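Local coordinates for protein predicted ancestral HMA domain of Pik-1 from Oryza spp. (Synthetic construct, PDB 7BNT) that probably serves as the effector-recognition domain of a rice immune receptor, binding a protein of the blast fungus through its beta-sheet surface, at residues 31-36 with 51-56; 22-27 with 44-49; 8-13 with 69-74. One frame throughout, in Å; residues are numbered along the deposited sequence. Where two conformers were deposited one is given.

How the contacts relate
The three contacts share one antiparallel sheet of the order 33-39, 45-50, 6-11, 70-74. Contact 1 sits at one edge, contact 3 pairs strand 6-11 with the opposite edge strand, 70-74, and contact 2 lays a helix on the sheet between them. The centres of contacts 1 and 2 are about 10 Å apart, those of 2 and 3 about 9 Å. Asp-34 N of contact 1 probably hydrogen-bonds to Val-49 O of contact 2 at 2.8 Å. Ile-46 N of contact 2 probably hydrogen-bonds to Ile-10 O of contact 3, also at 2.8 Å. Contacts 1 and 2 touch a second subunit. All three reach a chain of another protein, into which strand 70-74 extends the sheet.

Contact 1 of 3, residues 31-36 with 51-56; sequences GGVDSV and DGIDSI. With EDO (1,2-ethanediol), chain D.
Asp-51 N donates to Gly-32 O at 2.9 Å, and this hydrogen bond ties the two segments together. The donor lies in the carbonyl plane, with an N-H...O angle of 149°. In return, Gly-32 CA turns a C-H toward Asp-51 O at 3.5 Å. Gly-32 has a positive phi of 81°, and a CB on it would run into that same oxygen.

Beside this pair, Ile-53 CD1 comes to 3.9 Å from Val-33 CG2. The same methyl also approaches Gly-32 O. Ile-53 CG1 is anti to its own carbonyl carbon (chi1 -60°), and the CG1-CD1 branch reaches back to segment 31-36. An alanine here would probably open a gap beside Val-33 CG2 and leave Gly-32 O less covered.

On the polar side, Asp-34 OD2 and Asp-51 OD2 come within 4.3 Å of each other. A water lies 2.9 Å from Asp-34 OD1 and 2.9 Å from Asp-51 OD2, although it may not serve every acceptor around it at once. Lys-5 forms salt bridges with both carboxylates. The O2 atom of the ethanediol, probably from the crystallisation liquor, is 2.9 Å from Val-33 O.

Farther out, Gln-6 OE1 accepts from Ile-53 N. Asp-54 is the N-cap of helix 55-65. Asp-34 and Ser-35 both face Val-49 in a classic beta bulge. The contact thus joins the start of strand 33-39 to the loop before that helix. The two aspartates would repel each other at this distance, so the positive charge of Lys-5 is likely to be what lets them stand together.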
loop_
_atom_site.group_PDB
_atom_site.type_symbol
_atom_site.label_atom_id
_atom_site.label_comp_id
_atom_site.label_asym_id
_atom_site.label_seq_id
_atom_site.Cartn_x
_atom_site.Cartn_y
_atom_site.Cartn_z
ATOM N N GLY B 31 3.888 7.013 12.994
ATOM C CA GLY B 31 2.922 8.100 13.240
ATOM C C GLY B 31 2.305 8.638 11.964
ATOM O O GLY B 31 3.041 8.836 10.977
ATOM N N GLY B 32 0.986 8.853 11.975
ATOM C CA GLY B 32 0.243 9.481 10.865
ATOM C C GLY B 32 -0.087 8.529 9.737
ATOM O O GLY B 32 -0.578 8.991 8.739
ATOM N N VAL B 33 0.231 7.255 9.871
ATOM C CA VAL B 33 -0.173 6.223 8.884
ATOM C C VAL B 33 -1.623 5.829 9.128
ATOM O O VAL B 33 -1.987 5.490 10.254
ATOM C CB VAL B 33 0.777 5.019 8.916
ATOM C CG1 VAL B 33 0.242 3.853 8.084
ATOM C CG2 VAL B 33 2.164 5.462 8.469
ATOM N N ASP B 34 -2.419 5.848 8.080
ATOM C CA ASP B 34 -3.819 5.384 8.093
ATOM C C ASP B 34 -3.915 3.957 7.573
ATOM O O ASP B 34 -4.745 3.208 8.110
ATOM C CB ASP B 34 -4.691 6.306 7.274
ATOM C CG ASP B 34 -4.726 7.710 7.842
ATOM O OD1 ASP B 34 -4.561 7.853 9.074
ATOM O OD2 ASP B 34 -4.839 8.604 7.028
ATOM N N SER B 35 -3.158 3.603 6.550
ATOM C CA SER B 35 -3.327 2.278 5.938
ATOM C C SER B 35 -2.054 1.888 5.205
ATOM O O SER B 35 -1.322 2.759 4.712
ATOM C CB SER B 35 -4.554 2.201 5.047
ATOM O OG SER B 35 -4.548 3.253 4.105
ATOM N N VAL B 36 -1.881 0.572 5.094
ATOM C CA VAL B 36 -0.716 -0.012 4.387
ATOM C C VAL B 36 -1.239 -1.192 3.583
ATOM O O VAL B 36 -2.129 -1.905 4.052
ATOM C CB VAL B 36 0.400 -0.490 5.336
ATOM C CG1 VAL B 36 0.995 0.680 6.070
ATOM C CG2 VAL B 36 -0.079 -1.543 6.306
ATOM N N ASP B 51 -1.012 11.041 6.710
ATOM C CA ASP B 51 -0.640 12.463 6.631
ATOM C C ASP B 51 0.539 12.706 7.560
ATOM O O ASP B 51 0.715 11.995 8.549
ATOM C CB ASP B 51 -1.884 13.319 6.826
ATOM C CG ASP B 51 -2.555 13.041 8.137
ATOM O OD1 ASP B 51 -1.895 13.280 9.152
ATOM O OD2 ASP B 51 -3.718 12.577 8.133
ATOM N N GLY B 52 1.383 13.643 7.163
ATOM C CA GLY B 52 2.583 14.013 7.929
ATOM C C GLY B 52 3.609 12.891 7.930
ATOM O O GLY B 52 4.403 12.806 8.876
ATOM N N ILE B 53 3.590 12.016 6.927
ATOM C CA ILE B 53 4.606 10.930 6.818
ATOM C C ILE B 53 5.828 11.501 6.141
ATOM O O ILE B 53 5.711 12.151 5.104
ATOM C CB ILE B 53 4.090 9.706 6.074
ATOM C CG1 ILE B 53 2.878 9.107 6.775
ATOM C CG2 ILE B 53 5.205 8.677 5.892
ATOM C CD1 ILE B 53 1.999 8.386 5.819
ATOM N N ASP B 54 6.976 11.216 6.714
ATOM C CA ASP B 54 8.256 11.640 6.124
ATOM C C ASP B 54 8.790 10.447 5.345
ATOM O O ASP B 54 9.317 9.517 5.962
ATOM C CB ASP B 54 9.209 12.093 7.223
ATOM C CG ASP B 54 10.512 12.658 6.704
ATOM O OD1 ASP B 54 10.949 12.208 5.627
ATOM O OD2 ASP B 54 11.110 13.458 7.444
ATOM N N SER B 55 8.636 10.465 4.027
ATOM C CA SER B 55 8.954 9.303 3.168
ATOM C C SER B 55 10.439 8.967 3.304
ATOM O O SER B 55 10.794 7.777 3.300
ATOM C CB SER B 55 8.586 9.576 1.733
ATOM O OG SER B 55 9.283 10.705 1.252
ATOM N N ILE B 56 11.297 9.982 3.390
ATOM C CA ILE B 56 12.759 9.715 3.375
ATOM C C ILE B 56 13.156 9.113 4.729
ATOM O O ILE B 56 13.969 8.164 4.784
ATOM C CB ILE B 56 13.560 10.978 3.007
ATOM C CG1 ILE B 56 13.141 11.541 1.651
ATOM C CG2 ILE B 56 15.041 10.641 3.022
ATOM C CD1 ILE B 56 13.187 10.547 0.531
HETATM C C1 EDO D . -0.524 3.870 14.058
HETATM O O1 EDO D . 0.891 3.941 14.080
HETATM C C2 EDO D . -1.146 5.159 13.668
HETATM O O2 EDO D . -0.427 5.842 12.637
HETATM O O HOH W 1 -3.304 10.304 9.819
#

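Contact 2 of 3, residues 22-27 with 44-49; sequences KAMALV and DKIEVV
No hydrogen bond joins Ala-23, Met-24 and Val-27 to Ile-46 and Val-48, and the polar grip nearby is on Lys-45 NZ. Lys-45 NZ forms a salt bridge with Asp-44 OD1 at 2.9 Å, meeting it on the syn side and 22° out of the carboxylate plane. An acidic side chain from a chain of another protein in the assembly makes a second salt bridge to the same nitrogen.

The contact itself is apolar and buried. Ile-46 carries most of it. Ile-46 CD1 ends 3.8 Å from Ala-23 CB and 3.7 Å from Met-24 N, against the helix backbone. CG1 is anti to the carbonyl carbon (chi1 -57°), which aims this branch at the helix. Met-24 bends at chi2 and chi3, and Met-24 SD comes to 4.0 Å from Ile-46 CG1. Val-27 divides its methyls between two residues. Val-27 CG2 meets Ile-46 CD1 tip to tip at 4.1 Å, while Val-27 CG1 packs on Val-48 CG2 at 3.7 Å. Met-24 and Val-48 each have a second conformer, so their contacts hold for the one described.

The helix and strand segments run nearly parallel, at 17°, with axes 9.7 Å apart. This is helix-on-sheet packing of the alpha-beta sandwich of HMA domains. Helix 55-65 lies alongside, with Leu-62 on Ala-23. Strand 33-39 adds Val-36 against Val-27 and Val-33 against Val-48. Strand 6-11 pairs with strand 45-50 through backbone bonds of Ile-8 and Ile-10, and Ile-8 also packs on Val-48.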
loop_
_atom_site.group_PDB
_atom_site.type_symbol
_atom_site.label_atom_id
_atom_site.label_comp_id
_atom_site.label_asym_id
_atom_site.label_seq_id
_atom_site.Cartn_x
_atom_site.Cartn_y
_atom_site.Cartn_z
ATOM N N LYS B 22 7.917 -7.816 8.853
ATOM C CA LYS B 22 8.636 -6.845 9.722
ATOM C C LYS B 22 8.548 -5.445 9.072
ATOM O O LYS B 22 8.343 -4.447 9.778
ATOM C CB LYS B 22 10.083 -7.287 9.941
ATOM C CG LYS B 22 10.858 -6.433 10.921
ATOM C CD LYS B 22 12.159 -7.054 11.414
ATOM C CE LYS B 22 12.821 -6.194 12.478
ATOM N NZ LYS B 22 13.604 -6.987 13.454
ATOM N N ALA B 23 8.707 -5.354 7.749
ATOM C CA ALA B 23 8.632 -4.069 7.027
ATOM C C ALA B 23 7.207 -3.509 7.162
ATOM O O ALA B 23 7.047 -2.328 7.463
ATOM C CB ALA B 23 9.042 -4.233 5.590
ATOM N N MET B 24 6.204 -4.367 6.945
ATOM C CA MET B 24 4.769 -4.007 7.090
ATOM C C MET B 24 4.527 -3.457 8.498
ATOM O O MET B 24 3.903 -2.399 8.633
ATOM C CB MET B 24 3.867 -5.217 6.824
ATOM C CG MET B 24 3.661 -5.514 5.339
ATOM S SD MET B 24 2.562 -4.334 4.492
ATOM C CE MET B 24 0.964 -4.990 4.935
ATOM N N ALA B 25 5.028 -4.152 9.510
ATOM C CA ALA B 25 4.838 -3.768 10.921
ATOM C C ALA B 25 5.485 -2.410 11.195
ATOM O O ALA B 25 4.853 -1.543 11.846
ATOM C CB ALA B 25 5.411 -4.808 11.843
ATOM N N LEU B 26 6.701 -2.214 10.706
ATOM C CA LEU B 26 7.408 -0.931 10.929
ATOM C C LEU B 26 6.590 0.193 10.302
ATOM O O LEU B 26 6.336 1.231 10.974
ATOM C CB LEU B 26 8.826 -1.000 10.378
ATOM C CG LEU B 26 9.667 0.252 10.617
ATOM C CD1 LEU B 26 11.148 -0.100 10.594
ATOM C CD2 LEU B 26 9.391 1.346 9.596
ATOM N N VAL B 27 6.176 0.033 9.044
ATOM C CA VAL B 27 5.425 1.125 8.377
ATOM C C VAL B 27 4.108 1.343 9.116
ATOM O O VAL B 27 3.776 2.499 9.425
ATOM C CB VAL B 27 5.224 0.835 6.888
ATOM C CG1 VAL B 27 4.381 1.932 6.261
ATOM C CG2 VAL B 27 6.576 0.683 6.193
ATOM N N ASP B 44 6.029 -6.915 -3.531
ATOM C CA ASP B 44 7.347 -6.544 -2.960
ATOM C C ASP B 44 7.376 -5.059 -2.594
ATOM O O ASP B 44 8.468 -4.510 -2.333
ATOM C CB ASP B 44 8.456 -6.880 -3.959
ATOM C CG ASP B 44 8.355 -6.234 -5.326
ATOM O OD1 ASP B 44 7.304 -5.647 -5.624
ATOM O OD2 ASP B 44 9.364 -6.341 -6.095
ATOM N N LYS B 45 6.229 -4.408 -2.602
ATOM C CA LYS B 45 6.157 -2.975 -2.297
ATOM C C LYS B 45 5.064 -2.752 -1.281
ATOM O O LYS B 45 4.056 -3.445 -1.310
ATOM C CB LYS B 45 5.910 -2.176 -3.569
ATOM C CG LYS B 45 7.011 -2.327 -4.603
ATOM C CD LYS B 45 6.574 -1.979 -5.968
ATOM C CE LYS B 45 7.649 -2.253 -6.980
ATOM N NZ LYS B 45 7.434 -3.528 -7.667
ATOM N N ILE B 46 5.301 -1.765 -0.431
ATOM C CA ILE B 46 4.310 -1.317 0.559
ATOM C C ILE B 46 3.810 0.038 0.106
ATOM O O ILE B 46 4.603 0.962 -0.101
ATOM C CB ILE B 46 4.884 -1.262 1.980
ATOM C CG1 ILE B 46 5.453 -2.616 2.420
ATOM C CG2 ILE B 46 3.828 -0.746 2.959
ATOM C CD1 ILE B 46 6.178 -2.553 3.732
ATOM N N GLU B 47 2.506 0.102 -0.096
ATOM C CA GLU B 47 1.809 1.375 -0.354
ATOM C C GLU B 47 1.251 1.881 0.966
ATOM O O GLU B 47 0.500 1.151 1.630
ATOM C CB GLU B 47 0.704 1.122 -1.348
ATOM C CG GLU B 47 0.052 2.343 -1.898
ATOM C CD GLU B 47 -0.889 1.874 -3.014
ATOM O OE1 GLU B 47 -2.036 1.502 -2.722
ATOM O OE2 GLU B 47 -0.443 1.777 -4.188
ATOM N N VAL B 48 1.629 3.088 1.352
ATOM C CA VAL B 48 1.180 3.637 2.654
ATOM C C VAL B 48 0.508 4.977 2.389
ATOM O O VAL B 48 0.994 5.769 1.563
ATOM C CB VAL B 48 2.317 3.737 3.680
ATOM C CG1 VAL B 48 3.459 4.571 3.154
ATOM C CG2 VAL B 48 1.819 4.281 5.008
ATOM N N VAL B 49 -0.604 5.165 3.094
ATOM C CA VAL B 49 -1.465 6.363 3.009
ATOM C C VAL B 49 -1.566 6.956 4.410
ATOM O O VAL B 49 -1.763 6.230 5.399
ATOM C CB VAL B 49 -2.836 6.029 2.418
ATOM C CG1 VAL B 49 -3.832 7.163 2.563
ATOM C CG2 VAL B 49 -2.675 5.641 0.973
#

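Contact 3 of 3, residues 8-13 with 69-74; sequences IVIKVP and AELLQV
Val-9 and Gln-73 face each other as an antiparallel hydrogen-bonded pair, in the four-stranded sheet of the ferredoxin-like HMA fold. Strands 6-11 and 70-74 are neighbours here although most of the chain lies between them. A classic beta bulge shifts the register by one, because Leu-72 and Gln-73 both face Val-9. Val-9 O takes two N-H groups at this point. The bond from Leu-72 N to Val-9 O is short and nearly straight, 2.8 Å and 168°. The one from Gln-73 N is weak. Val-9 N donates to Gln-73 O in turn. Beyond the bulge, Lys-11 and Glu-70 form a second hydrogen-bonded pair.

The Gln-73 side chain runs out over Val-9. Gln-73 CB is 3.8 Å from Val-9 CB, and as near to Val-9 CG2. CG is anti to the backbone N (chi1 -169°), and the chain is extended beyond it. Gln-73 CD then passes Val-9 CG2 at 4.1 Å. Gln-73 OE1 lies 4.0 Å from Val-9 CG2. NE2 is held by Ser-75 OG. The two side chains therefore cross, with the amide lying by an apolar branch.

Ile-8, Ile-10, Leu-71 and Val-74 occupy the other face. Leu-71 CD1 reaches Ile-10 CG1 at 4.0 Å. Ile-10 also packs on Leu-58 and Leu-62 of helix 55-65, so the Ile-8 and Ile-10 part of this face lies in the core. Gln-73 and Val-74 pair with a strand from a chain of another protein in the assembly, and the sheet runs on across that interface. Strand 70-74 is thus part of the surface that meets that protein in this crystal.

At the bulge, Leu-72 CD1 ends 3.7 Å from Lys-11 CB.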
loop_
_atom_site.group_PDB
_atom_site.type_symbol
_atom_site.label_atom_id
_atom_site.label_comp_id
_atom_site.label_asym_id
_atom_site.label_seq_id
_atom_site.Cartn_x
_atom_site.Cartn_y
_atom_site.Cartn_z
ATOM N N ILE B 8 2.470 7.030 -0.685
ATOM C CA ILE B 8 3.804 6.685 -1.214
ATOM C C ILE B 8 3.900 5.169 -1.316
ATOM O O ILE B 8 3.140 4.417 -0.675
ATOM C CB ILE B 8 4.929 7.261 -0.344
ATOM C CG1 ILE B 8 4.897 6.607 1.031
ATOM C CG2 ILE B 8 4.884 8.788 -0.271
ATOM C CD1 ILE B 8 6.038 7.006 1.900
ATOM N N VAL B 9 4.861 4.763 -2.117
ATOM C CA VAL B 9 5.154 3.334 -2.368
ATOM C C VAL B 9 6.649 3.124 -2.151
ATOM O O VAL B 9 7.458 3.844 -2.750
ATOM C CB VAL B 9 4.744 2.900 -3.776
ATOM C CG1 VAL B 9 5.044 1.431 -3.974
ATOM C CG2 VAL B 9 3.270 3.184 -4.015
ATOM N N ILE B 10 6.974 2.148 -1.321
ATOM C CA ILE B 10 8.364 1.792 -0.974
ATOM C C ILE B 10 8.583 0.311 -1.282
ATOM O O ILE B 10 7.818 -0.536 -0.815
ATOM C CB ILE B 10 8.692 2.135 0.495
ATOM C CG1 ILE B 10 8.592 3.642 0.739
ATOM C CG2 ILE B 10 10.071 1.616 0.854
ATOM C CD1 ILE B 10 8.615 4.037 2.209
ATOM N N LYS B 11 9.611 0.016 -2.061
ATOM C CA LYS B 11 10.037 -1.375 -2.319
ATOM C C LYS B 11 10.785 -1.881 -1.084
ATOM O O LYS B 11 11.656 -1.152 -0.553
ATOM C CB LYS B 11 10.937 -1.464 -3.551
ATOM C CG LYS B 11 11.329 -2.895 -3.934
ATOM C CD LYS B 11 11.899 -2.972 -5.347
ATOM C CE LYS B 11 12.369 -4.344 -5.772
ATOM N NZ LYS B 11 12.903 -4.328 -7.159
ATOM N N VAL B 12 10.383 -3.045 -0.613
ATOM C CA VAL B 12 10.932 -3.586 0.652
ATOM C C VAL B 12 11.642 -4.884 0.367
ATOM O O VAL B 12 11.345 -5.563 -0.605
ATOM C CB VAL B 12 9.856 -3.776 1.728
ATOM C CG1 VAL B 12 9.289 -2.427 2.141
ATOM C CG2 VAL B 12 8.765 -4.736 1.282
ATOM N N PRO B 13 12.546 -5.269 1.291
ATOM C CA PRO B 13 13.317 -6.490 1.142
ATOM C C PRO B 13 12.390 -7.706 1.173
ATOM O O PRO B 13 11.426 -7.772 1.943
ATOM C CB PRO B 13 14.264 -6.429 2.344
ATOM C CG PRO B 13 13.460 -5.656 3.365
ATOM C CD PRO B 13 12.851 -4.555 2.541
ATOM N N ALA B 69 15.524 -0.692 1.334
ATOM C CA ALA B 69 14.230 -0.085 0.973
ATOM C C ALA B 69 14.492 1.008 -0.053
ATOM O O ALA B 69 15.547 1.650 -0.016
ATOM C CB ALA B 69 13.547 0.465 2.197
ATOM N N GLU B 70 13.532 1.225 -0.931
ATOM C CA GLU B 70 13.661 2.172 -2.050
ATOM C C GLU B 70 12.312 2.850 -2.275
ATOM O O GLU B 70 11.317 2.167 -2.520
ATOM C CB GLU B 70 14.143 1.407 -3.288
ATOM C CG GLU B 70 14.356 2.256 -4.502
ATOM C CD GLU B 70 14.843 1.461 -5.708
ATOM O OE1 GLU B 70 14.842 0.192 -5.648
ATOM O OE2 GLU B 70 15.183 2.099 -6.720
ATOM N N LEU B 71 12.292 4.166 -2.193
ATOM C CA LEU B 71 11.091 4.948 -2.548
ATOM C C LEU B 71 10.833 4.823 -4.041
ATOM O O LEU B 71 11.746 5.126 -4.831
ATOM C CB LEU B 71 11.285 6.397 -2.137
ATOM C CG LEU B 71 10.118 7.353 -2.357
ATOM C CD1 LEU B 71 8.899 6.937 -1.565
ATOM C CD2 LEU B 71 10.520 8.761 -1.976
ATOM N N LEU B 72 9.603 4.484 -4.421
ATOM C CA LEU B 72 9.302 4.326 -5.852
ATOM C C LEU B 72 8.173 5.220 -6.334
ATOM O O LEU B 72 8.043 5.350 -7.557
ATOM C CB LEU B 72 8.975 2.864 -6.168
ATOM C CG LEU B 72 10.103 1.859 -5.958
ATOM C CD1 LEU B 72 9.607 0.498 -6.391
ATOM C CD2 LEU B 72 11.363 2.212 -6.725
ATOM N N GLN B 73 7.324 5.742 -5.448
ATOM C CA GLN B 73 6.216 6.582 -5.932
ATOM C C GLN B 73 5.815 7.538 -4.821
ATOM O O GLN B 73 5.771 7.112 -3.662
ATOM C CB GLN B 73 5.012 5.720 -6.316
ATOM C CG GLN B 73 3.931 6.476 -7.071
ATOM C CD GLN B 73 2.655 5.692 -7.237
ATOM O OE1 GLN B 73 2.651 4.562 -7.714
ATOM N NE2 GLN B 73 1.565 6.333 -6.887
ATOM N N VAL B 74 5.487 8.763 -5.225
ATOM C CA VAL B 74 4.846 9.774 -4.352
ATOM C C VAL B 74 3.677 10.341 -5.143
ATOM O O VAL B 74 3.868 10.802 -6.287
ATOM C CB VAL B 74 5.856 10.867 -3.967
ATOM C CG1 VAL B 74 5.213 11.930 -3.105
ATOM C CG2 VAL B 74 7.078 10.279 -3.279
#